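Local coordinates for sucrose 6(F)-phosphate phosphorylase (Thermoanaerobacterium thermosaccharolyticum DSM 571, PDB 6S9V), which is a phosphorylase of the alpha-amylase family, built on a TIM barrel followed by a C-terminal antiparallel beta domain, at residues A[304-309]-A[362-367]; A[381-386]-A[439-444]. All coordinates share one frame; numbering follows the deposited sequence.

Contact 1: residues A[304-309]-A[362-367]. With SO4 (sulfate ion), chain E.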
ATOM      1  N   THR A 304       3.378  -4.085   7.616  1.00 22.52           N
ATOM      2  CA  THR A 304       4.190  -2.918   7.920  1.00 21.46           C
ATOM      3  C   THR A 304       5.018  -2.496   6.713  1.00 19.14           C
ATOM      4  O   THR A 304       5.306  -3.283   5.805  1.00 17.48           O
ATOM      5  CB  THR A 304       5.131  -3.166   9.099  1.00 21.32           C
ATOM      6  OG1 THR A 304       6.111  -4.151   8.744  1.00 21.37           O
ATOM      7  CG2 THR A 304       4.357  -3.620  10.323  1.00 21.12           C
ATOM      8  N   MET A 305       5.400  -1.225   6.720  1.00 17.61           N
ATOM      9  CA  MET A 305       6.192  -0.663   5.644  1.00 17.72           C
ATOM     10  C   MET A 305       6.874   0.572   6.192  1.00 18.06           C
ATOM     11  O   MET A 305       6.464   1.130   7.211  1.00 18.72           O
ATOM     12  CB  MET A 305       5.324  -0.308   4.440  1.00 21.89           C
ATOM     13  CG  MET A 305       4.441   0.912   4.700  1.00 29.89           C
ATOM     14  SD  MET A 305       3.096   1.068   3.524  1.00 34.24           S
ATOM     15  CE  MET A 305       1.818   0.200   4.423  1.00 38.39           C
ATOM     16  N   LEU A 306       7.941   0.981   5.512  1.00 19.01           N
ATOM     17  CA  LEU A 306       8.430   2.346   5.625  1.00 19.49           C
ATOM     18  C   LEU A 306       8.003   3.123   4.385  1.00 17.60           C
ATOM     19  O   LEU A 306       7.184   4.040   4.479  1.00 17.04           O
ATOM     20  CB  LEU A 306       9.950   2.362   5.809  1.00 20.20           C
ATOM     21  CG  LEU A 306      10.496   1.620   7.036  1.00 19.25           C
ATOM     22  CD1 LEU A 306      12.013   1.683   7.082  1.00 19.49           C
ATOM     23  CD2 LEU A 306       9.921   2.172   8.322  1.00 18.29           C
ATOM     24  N   ASP A 307       8.495   2.711   3.217  1.00 17.52           N
ATOM     25  CA  ASP A 307       8.067   3.243   1.937  1.00 18.78           C
ATOM     26  C   ASP A 307       7.111   2.275   1.235  1.00 19.70           C
ATOM     27  O   ASP A 307       7.057   1.078   1.530  1.00 18.20           O
ATOM     28  CB  ASP A 307       9.272   3.543   1.032  1.00 18.64           C
ATOM     29  CG  ASP A 307      10.272   2.394   0.946  1.00 19.99           C
ATOM     30  OD1 ASP A 307      10.124   1.385   1.670  1.00 20.38           O
ATOM     31  OD2 ASP A 307      11.216   2.500   0.126  1.00 19.51           O
ATOM     32  N   CYS A 308       6.320   2.833   0.324  1.00 20.24           N
ATOM     33  CA  CYS A 308       5.481   2.078  -0.601  1.00 19.80           C
ATOM     34  C   CYS A 308       5.398   2.894  -1.889  1.00 18.52           C
ATOM     35  O   CYS A 308       6.171   3.835  -2.091  1.00 18.19           O
ATOM     36  CB  CYS A 308       4.112   1.782   0.024  1.00 21.48           C
ATOM     37  SG  CYS A 308       3.063   3.226   0.289  1.00 21.40           S
ATOM     38  N   HIS A 309       4.453   2.556  -2.764  1.00 17.08           N
ATOM     39  CA  HIS A 309       4.374   3.259  -4.046  1.00 17.29           C
ATOM     40  C   HIS A 309       3.733   4.635  -3.928  1.00 19.51           C
ATOM     41  O   HIS A 309       3.904   5.467  -4.830  1.00 21.22           O
ATOM     42  CB  HIS A 309       3.597   2.430  -5.065  1.00 17.60           C
ATOM     43  CG  HIS A 309       2.127   2.367  -4.799  1.00 20.71           C
ATOM     44  ND1 HIS A 309       1.586   1.619  -3.777  1.00 21.22           N
ATOM     45  CD2 HIS A 309       1.081   2.947  -5.431  1.00 21.64           C
ATOM     46  CE1 HIS A 309       0.274   1.746  -3.786  1.00 21.31           C
ATOM     47  NE2 HIS A 309      -0.058   2.549  -4.780  1.00 21.60           N
ATOM     48  N   CYS A 362       8.612  11.201  -1.201  1.00 20.66           N
ATOM     49  CA  CYS A 362      10.039  11.219  -0.892  1.00 21.27           C
ATOM     50  C   CYS A 362      10.489   9.774  -0.758  1.00 20.85           C
ATOM     51  O   CYS A 362       9.749   8.967  -0.194  1.00 22.68           O
ATOM     52  CB  CYS A 362      10.296  11.975   0.426  1.00 22.97           C
ATOM     53  SG  CYS A 362      12.019  12.421   0.813  1.00 26.69           S
ATOM     54  N   THR A 363      11.672   9.428  -1.279  1.00 17.92           N
ATOM     55  CA  THR A 363      12.190   8.096  -0.956  1.00 17.41           C
ATOM     56  C   THR A 363      12.530   8.060   0.532  1.00 17.65           C
ATOM     57  O   THR A 363      12.880   9.078   1.131  1.00 17.26           O
ATOM     58  CB  THR A 363      13.415   7.710  -1.796  1.00 18.70           C
ATOM     59  OG1 THR A 363      14.582   8.407  -1.337  1.00 20.41           O
ATOM     60  CG2 THR A 363      13.171   8.002  -3.271  1.00 19.10           C
ATOM     61  N   TYR A 364      12.378   6.887   1.149  1.00 17.29           N
ATOM     62  CA  TYR A 364      12.577   6.829   2.593  1.00 18.54           C
ATOM     63  C   TYR A 364      14.036   7.082   2.952  1.00 20.05           C
ATOM     64  O   TYR A 364      14.331   7.751   3.950  1.00 21.59           O
ATOM     65  CB  TYR A 364      12.087   5.494   3.142  1.00 18.55           C
ATOM     66  CG  TYR A 364      11.575   5.606   4.557  1.00 18.63           C
ATOM     67  CD1 TYR A 364      10.242   5.912   4.814  1.00 19.31           C
ATOM     68  CD2 TYR A 364      12.429   5.429   5.635  1.00 18.53           C
ATOM     69  CE1 TYR A 364       9.773   6.023   6.110  1.00 21.16           C
ATOM     70  CE2 TYR A 364      11.976   5.538   6.926  1.00 18.66           C
ATOM     71  CZ  TYR A 364      10.647   5.836   7.165  1.00 20.31           C
ATOM     72  OH  TYR A 364      10.204   5.941   8.468  1.00 19.21           O
ATOM     73  N   TYR A 365      14.960   6.583   2.131  1.00 19.74           N
ATOM     74  CA  TYR A 365      16.380   6.838   2.337  1.00 20.87           C
ATOM     75  C   TYR A 365      16.690   8.327   2.243  1.00 20.08           C
ATOM     76  O   TYR A 365      17.416   8.867   3.088  1.00 21.33           O
ATOM     77  CB  TYR A 365      17.166   6.023   1.311  1.00 21.40           C
ATOM     78  CG  TYR A 365      18.670   6.105   1.394  1.00 19.79           C
ATOM     79  CD1 TYR A 365      19.364   5.612   2.494  1.00 19.70           C
ATOM     80  CD2 TYR A 365      19.402   6.626   0.340  1.00 20.55           C
ATOM     81  CE1 TYR A 365      20.755   5.660   2.542  1.00 22.97           C
ATOM     82  CE2 TYR A 365      20.780   6.680   0.379  1.00 21.88           C
ATOM     83  CZ  TYR A 365      21.452   6.207   1.480  1.00 22.46           C
ATOM     84  OH  TYR A 365      22.827   6.269   1.500  1.00 22.19           O
ATOM     85  N   SER A 366      16.126   9.015   1.244  1.00 19.60           N
ATOM     86  CA  SER A 366      16.315  10.465   1.146  1.00 22.45           C
ATOM     87  C   SER A 366      15.689  11.189   2.337  1.00 21.66           C
ATOM     88  O   SER A 366      16.221  12.205   2.811  1.00 21.54           O
ATOM     89  CB  SER A 366      15.708  10.996  -0.156  1.00 24.28           C
ATOM     90  OG  SER A 366      16.494  10.655  -1.284  1.00 22.81           O
ATOM     91  N   ALA A 367      14.554  10.681   2.829  1.00 20.90           N
ATOM     92  CA  ALA A 367      13.891  11.303   3.969  1.00 20.87           C
ATOM     93  C   ALA A 367      14.762  11.265   5.215  1.00 19.60           C
ATOM     94  O   ALA A 367      14.673  12.162   6.060  1.00 19.34           O
ATOM     95  CB  ALA A 367      12.555  10.612   4.240  1.00 21.53           C
TER
HETATM   96  S   SO4 E 603       1.714  -0.771  -1.494  1.00 63.18           S
HETATM   97  O1  SO4 E 603       1.407  -0.098  -0.234  1.00 62.49           O
HETATM   98  O2  SO4 E 603       0.508  -0.807  -2.314  1.00 63.78           O
HETATM   99  O3  SO4 E 603       2.168  -2.133  -1.221  1.00 66.53           O
HETATM  100  O4  SO4 E 603       2.767  -0.068  -2.205  1.00 60.83           O
HETATM  101  O   HOH W   1      11.804   4.748  -0.971  1.00 19.16           O
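Leu-306 lies over the ring of Tyr-364 and joins the loop after strand 302-304, the seventh strand of the TIM barrel, to the start of helix 364-367. Followed outward, the leucine is in contact at each atom. Leu-306 CB stands almost above the centre of the Tyr-364 ring, 3.6 Å from its centroid and 7° off the ring normal, which is the geometry of a CH-pi contact. CG keeps to the same face. At the branch the methyls part: Leu-306 CD1 lies over the Tyr-364 CE2 side of that face, 3.9 Å from that atom, while Leu-306 CD2 runs to the phenol end, 3.8 Å from Tyr-364 OH. With CG anti to the carbonyl carbon (chi1 -59°), both methyls stay along the ring rather than clear of it. The Tyr-364 hydroxyl is hydrogen-bonded to Pro-276 O, so the far end of the ring is tied to helix 275-285.

Asp-307 touches Tyr-364 directly, CB against CB at 4.0 Å, and is also linked to the helix by a water. Its OD2 accepts from this water, which in turn accepts from Tyr-364 N at 3.1 Å; OD1 forms a salt bridge with Arg-379. Thr-363 is the N-cap of the short helix, and its OG1 accepts from Ser-366 N at 3.1 Å.

Farther along the loop, His-309 binds the sulfate, probably a relic of crystallisation, which also bonds to His-53 ND1. The ion sits at the edge of the His-309 ring, in its plane, and a single oxygen takes two nearly straight bonds: His-309 N reaches sulfate O4 at 3.2 Å, and ND1 of the same residue reaches it at 2.6 Å (168°).

Contact 2: residues A[381-386]-A[439-444]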
ATOM      1  N   ILE A 381      13.791  -1.436  13.245  1.00 19.75           N
ATOM      2  CA  ILE A 381      12.562  -1.130  13.970  1.00 19.94           C
ATOM      3  C   ILE A 381      11.369  -1.749  13.256  1.00 19.21           C
ATOM      4  O   ILE A 381      10.519  -2.402  13.872  1.00 19.40           O
ATOM      5  CB  ILE A 381      12.384   0.388  14.127  1.00 19.55           C
ATOM      6  CG1 ILE A 381      13.473   0.983  15.021  1.00 19.08           C
ATOM      7  CG2 ILE A 381      10.988   0.685  14.685  1.00 19.87           C
ATOM      8  CD1 ILE A 381      13.566   2.505  14.910  1.00 20.63           C
ATOM      9  N   GLN A 382      11.283  -1.540  11.940  1.00 18.32           N
ATOM     10  CA  GLN A 382      10.177  -2.105  11.174  1.00 19.11           C
ATOM     11  C   GLN A 382      10.109  -3.617  11.343  1.00 19.20           C
ATOM     12  O   GLN A 382       9.041  -4.178  11.611  1.00 19.68           O
ATOM     13  CB  GLN A 382      10.326  -1.754   9.691  1.00 19.60           C
ATOM     14  CG  GLN A 382       9.128  -2.204   8.860  1.00 19.11           C
ATOM     15  CD  GLN A 382       9.445  -2.407   7.393  1.00 19.22           C
ATOM     16  OE1 GLN A 382      10.474  -1.959   6.890  1.00 19.89           O
ATOM     17  NE2 GLN A 382       8.538  -3.076   6.695  1.00 18.23           N
ATOM     18  N   PHE A 383      11.250  -4.294  11.191  1.00 19.56           N
ATOM     19  CA  PHE A 383      11.255  -5.751  11.207  1.00 19.66           C
ATOM     20  C   PHE A 383      11.009  -6.313  12.604  1.00 18.76           C
ATOM     21  O   PHE A 383      10.523  -7.443  12.736  1.00 18.24           O
ATOM     22  CB  PHE A 383      12.581  -6.281  10.661  1.00 19.12           C
ATOM     23  CG  PHE A 383      12.835  -5.948   9.205  1.00 18.89           C
ATOM     24  CD1 PHE A 383      11.829  -5.449   8.392  1.00 18.91           C
ATOM     25  CD2 PHE A 383      14.095  -6.131   8.659  1.00 20.35           C
ATOM     26  CE1 PHE A 383      12.075  -5.140   7.066  1.00 20.90           C
ATOM     27  CE2 PHE A 383      14.347  -5.833   7.329  1.00 20.81           C
ATOM     28  CZ  PHE A 383      13.340  -5.334   6.531  1.00 21.99           C
ATOM     29  N   PHE A 384      11.326  -5.550  13.658  1.00 18.15           N
ATOM     30  CA  PHE A 384      11.033  -5.976  15.021  1.00 19.53           C
ATOM     31  C   PHE A 384       9.615  -5.626  15.464  1.00 21.24           C
ATOM     32  O   PHE A 384       9.197  -6.061  16.538  1.00 20.72           O
ATOM     33  CB  PHE A 384      12.046  -5.364  16.009  1.00 19.50           C
ATOM     34  CG  PHE A 384      13.267  -6.220  16.205  1.00 20.53           C
ATOM     35  CD1 PHE A 384      14.228  -6.319  15.210  1.00 21.12           C
ATOM     36  CD2 PHE A 384      13.432  -6.952  17.362  1.00 20.08           C
ATOM     37  CE1 PHE A 384      15.337  -7.127  15.378  1.00 22.63           C
ATOM     38  CE2 PHE A 384      14.528  -7.771  17.531  1.00 21.36           C
ATOM     39  CZ  PHE A 384      15.484  -7.858  16.545  1.00 24.43           C
ATOM     40  N   THR A 385       8.888  -4.846  14.682  1.00 21.07           N
ATOM     41  CA  THR A 385       7.492  -4.513  14.985  1.00 20.54           C
ATOM     42  C   THR A 385       6.586  -5.657  14.549  1.00 18.52           C
ATOM     43  O   THR A 385       6.728  -6.152  13.427  1.00 19.96           O
ATOM     44  CB  THR A 385       7.080  -3.228  14.268  1.00 22.56           C
ATOM     45  OG1 THR A 385       7.891  -2.144  14.736  1.00 22.11           O
ATOM     46  CG2 THR A 385       5.602  -2.898  14.541  1.00 24.10           C
ATOM     47  N   PRO A 386       5.664  -6.110  15.403  1.00 18.42           N
ATOM     48  CA  PRO A 386       4.745  -7.179  14.985  1.00 21.19           C
ATOM     49  C   PRO A 386       3.985  -6.790  13.723  1.00 22.14           C
ATOM     50  O   PRO A 386       3.507  -5.662  13.578  1.00 21.49           O
ATOM     51  CB  PRO A 386       3.807  -7.331  16.187  1.00 22.61           C
ATOM     52  CG  PRO A 386       4.618  -6.876  17.361  1.00 22.99           C
ATOM     53  CD  PRO A 386       5.480  -5.744  16.821  1.00 18.95           C
ATOM     54  N   LYS A 439      21.357  -8.441   4.477  1.00 20.86           N
ATOM     55  CA  LYS A 439      21.710  -9.294   5.610  1.00 21.81           C
ATOM     56  C   LYS A 439      20.663  -9.195   6.716  1.00 21.87           C
ATOM     57  O   LYS A 439      20.274 -10.211   7.318  1.00 21.77           O
ATOM     58  CB  LYS A 439      23.099  -8.915   6.136  1.00 23.57           C
ATOM     59  CG  LYS A 439      23.626  -9.864   7.198  1.00 28.60           C
ATOM     60  CD  LYS A 439      25.059  -9.538   7.602  1.00 36.05           C
ATOM     61  CE  LYS A 439      25.513 -10.422   8.758  1.00 42.52           C
ATOM     62  NZ  LYS A 439      26.912 -10.113   9.189  1.00 48.05           N
ATOM     63  N   LEU A 440      20.198  -7.977   6.996  1.00 21.59           N
ATOM     64  CA  LEU A 440      19.156  -7.784   7.996  1.00 22.22           C
ATOM     65  C   LEU A 440      17.868  -8.476   7.578  1.00 21.84           C
ATOM     66  O   LEU A 440      17.203  -9.116   8.402  1.00 21.01           O
ATOM     67  CB  LEU A 440      18.899  -6.292   8.213  1.00 20.42           C
ATOM     68  CG  LEU A 440      17.782  -5.925   9.195  1.00 19.16           C
ATOM     69  CD1 LEU A 440      18.141  -6.398  10.606  1.00 20.75           C
ATOM     70  CD2 LEU A 440      17.504  -4.434   9.169  1.00 20.10           C
ATOM     71  N   ILE A 441      17.490  -8.350   6.302  1.00 20.78           N
ATOM     72  CA  ILE A 441      16.280  -9.011   5.821  1.00 19.77           C
ATOM     73  C   ILE A 441      16.381 -10.514   6.030  1.00 20.69           C
ATOM     74  O   ILE A 441      15.453 -11.157   6.546  1.00 19.71           O
ATOM     75  CB  ILE A 441      16.028  -8.662   4.342  1.00 18.48           C
ATOM     76  CG1 ILE A 441      15.560  -7.213   4.208  1.00 19.13           C
ATOM     77  CG2 ILE A 441      15.003  -9.606   3.759  1.00 17.55           C
ATOM     78  CD1 ILE A 441      15.555  -6.701   2.768  1.00 20.83           C
ATOM     79  N   ARG A 442      17.501 -11.107   5.614  1.00 21.12           N
ATOM     80  CA  ARG A 442      17.641 -12.551   5.754  1.00 20.26           C
ATOM     81  C   ARG A 442      17.648 -12.973   7.218  1.00 20.33           C
ATOM     82  O   ARG A 442      17.122 -14.043   7.555  1.00 21.33           O
ATOM     83  CB  ARG A 442      18.888 -13.050   5.024  1.00 20.06           C
ATOM     84  CG  ARG A 442      18.747 -12.914   3.505  1.00 22.90           C
ATOM     85  CD  ARG A 442      19.494 -14.019   2.775  1.00 27.92           C
ATOM     86  NE  ARG A 442      20.923 -13.796   2.700  1.00 30.39           N
ATOM     87  CZ  ARG A 442      21.815 -14.718   2.356  1.00 29.20           C
ATOM     88  NH1 ARG A 442      21.442 -15.962   2.050  1.00 25.72           N
ATOM     89  NH2 ARG A 442      23.093 -14.383   2.319  1.00 30.57           N
ATOM     90  N   PHE A 443      18.222 -12.157   8.104  1.00 19.27           N
ATOM     91  CA  PHE A 443      18.102 -12.456   9.526  1.00 21.22           C
ATOM     92  C   PHE A 443      16.638 -12.482   9.955  1.00 21.46           C
ATOM     93  O   PHE A 443      16.208 -13.393  10.676  1.00 22.63           O
ATOM     94  CB  PHE A 443      18.868 -11.445  10.375  1.00 20.52           C
ATOM     95  CG  PHE A 443      18.837 -11.770  11.847  1.00 20.49           C
ATOM     96  CD1 PHE A 443      19.711 -12.706  12.378  1.00 24.75           C
ATOM     97  CD2 PHE A 443      17.912 -11.170  12.685  1.00 20.65           C
ATOM     98  CE1 PHE A 443      19.674 -13.035  13.737  1.00 26.20           C
ATOM     99  CE2 PHE A 443      17.877 -11.480  14.043  1.00 23.57           C
ATOM    100  CZ  PHE A 443      18.761 -12.411  14.564  1.00 25.40           C
ATOM    101  N   ARG A 444      15.853 -11.499   9.502  1.00 19.12           N
ATOM    102  CA  ARG A 444      14.431 -11.449   9.838  1.00 20.57           C
ATOM    103  C   ARG A 444      13.661 -12.636   9.255  1.00 22.19           C
ATOM    104  O   ARG A 444      12.633 -13.046   9.816  1.00 21.67           O
ATOM    105  CB  ARG A 444      13.850 -10.118   9.354  1.00 20.99           C
ATOM    106  CG  ARG A 444      12.361  -9.948   9.533  1.00 21.94           C
ATOM    107  CD  ARG A 444      11.909 -10.097  10.975  1.00 21.90           C
ATOM    108  NE  ARG A 444      10.479  -9.819  11.087  1.00 20.19           N
ATOM    109  CZ  ARG A 444       9.523 -10.643  10.663  1.00 20.58           C
ATOM    110  NH1 ARG A 444       9.848 -11.801  10.112  1.00 21.25           N
ATOM    111  NH2 ARG A 444       8.244 -10.308  10.785  1.00 20.54           N
TER
HETATM  112  O   HOH W   2       8.058  -8.488  13.223  1.00 20.09           O
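Phe-383 packs between helix 372-384 and helix 432-446, touching Leu-440, Ile-441 and Arg-444. Helix 372-384 leads into barrel strand 388-392, whose Pro-389 and Val-391 also touch Phe-383, so the contact pairs two helices on the outside of the TIM barrel. Along 381-386, Ile-381 acts through its backbone: its O accepts from Thr-385 OG1 at 2.8 Å, the hydroxyl lying above the carbonyl plane. At Phe-383, which follows, CB points toward 439-444, and CG anti to the carbonyl carbon (chi1 -64°) lays the ring against Leu-440 and Ile-441. Phe-383 CD2 meets Leu-440 CG at 3.7 Å, with the leucine at the ring edge. CE2 of Phe-383 approaches Ile-441 CG1 at 3.6 Å, while Phe-383 CB packs on Arg-444 CG at 3.8 Å. The Phe-384 ring meets Phe-450 edge-to-face and also meets Trp-468.

Arg-444, bent at chi2, brings NE to Phe-383 O at 2.9 Å (151°), with that oxygen 9° out of the guanidinium plane. One water donates to both Phe-383 O and Thr-385 O, and accepts from Arg-444 NH2 at 3.0 Å; NH2 also bonds to Asn-19 OD1.

Aliphatic and aromatic carbons thus form the body of the contact, and the carbonyl of Phe-383, a buried residue, receives bonds from Arg-444 NE and the water. A cationic guanidinium beside backbone carbonyls near the C-terminal end of helix 372-384 would probably be electrostatically favourable.

In the fold
Both segments of contact 1 come before those of contact 2 in the chain, and the centres of the contacts are about 16 Å apart. Contact 1 follows barrel strand 302-304, and its helix 364-367 leads into helix 372-384, where contact 2 begins. That helix precedes the eighth strand, 388-392; helix 432-446 comes later, after strand 388-392 and ahead of the C-terminal antiparallel sheet. The contacts also touch directly: Gln-382 packs on Leu-306, its OE1 3.6 Å from Leu-306 CG, and its NE2 makes a weak hydrogen bond to Thr-304 OG1. The last part of the barrel is therefore connected from its inner strands outward to the helices beside the C-terminal sheet.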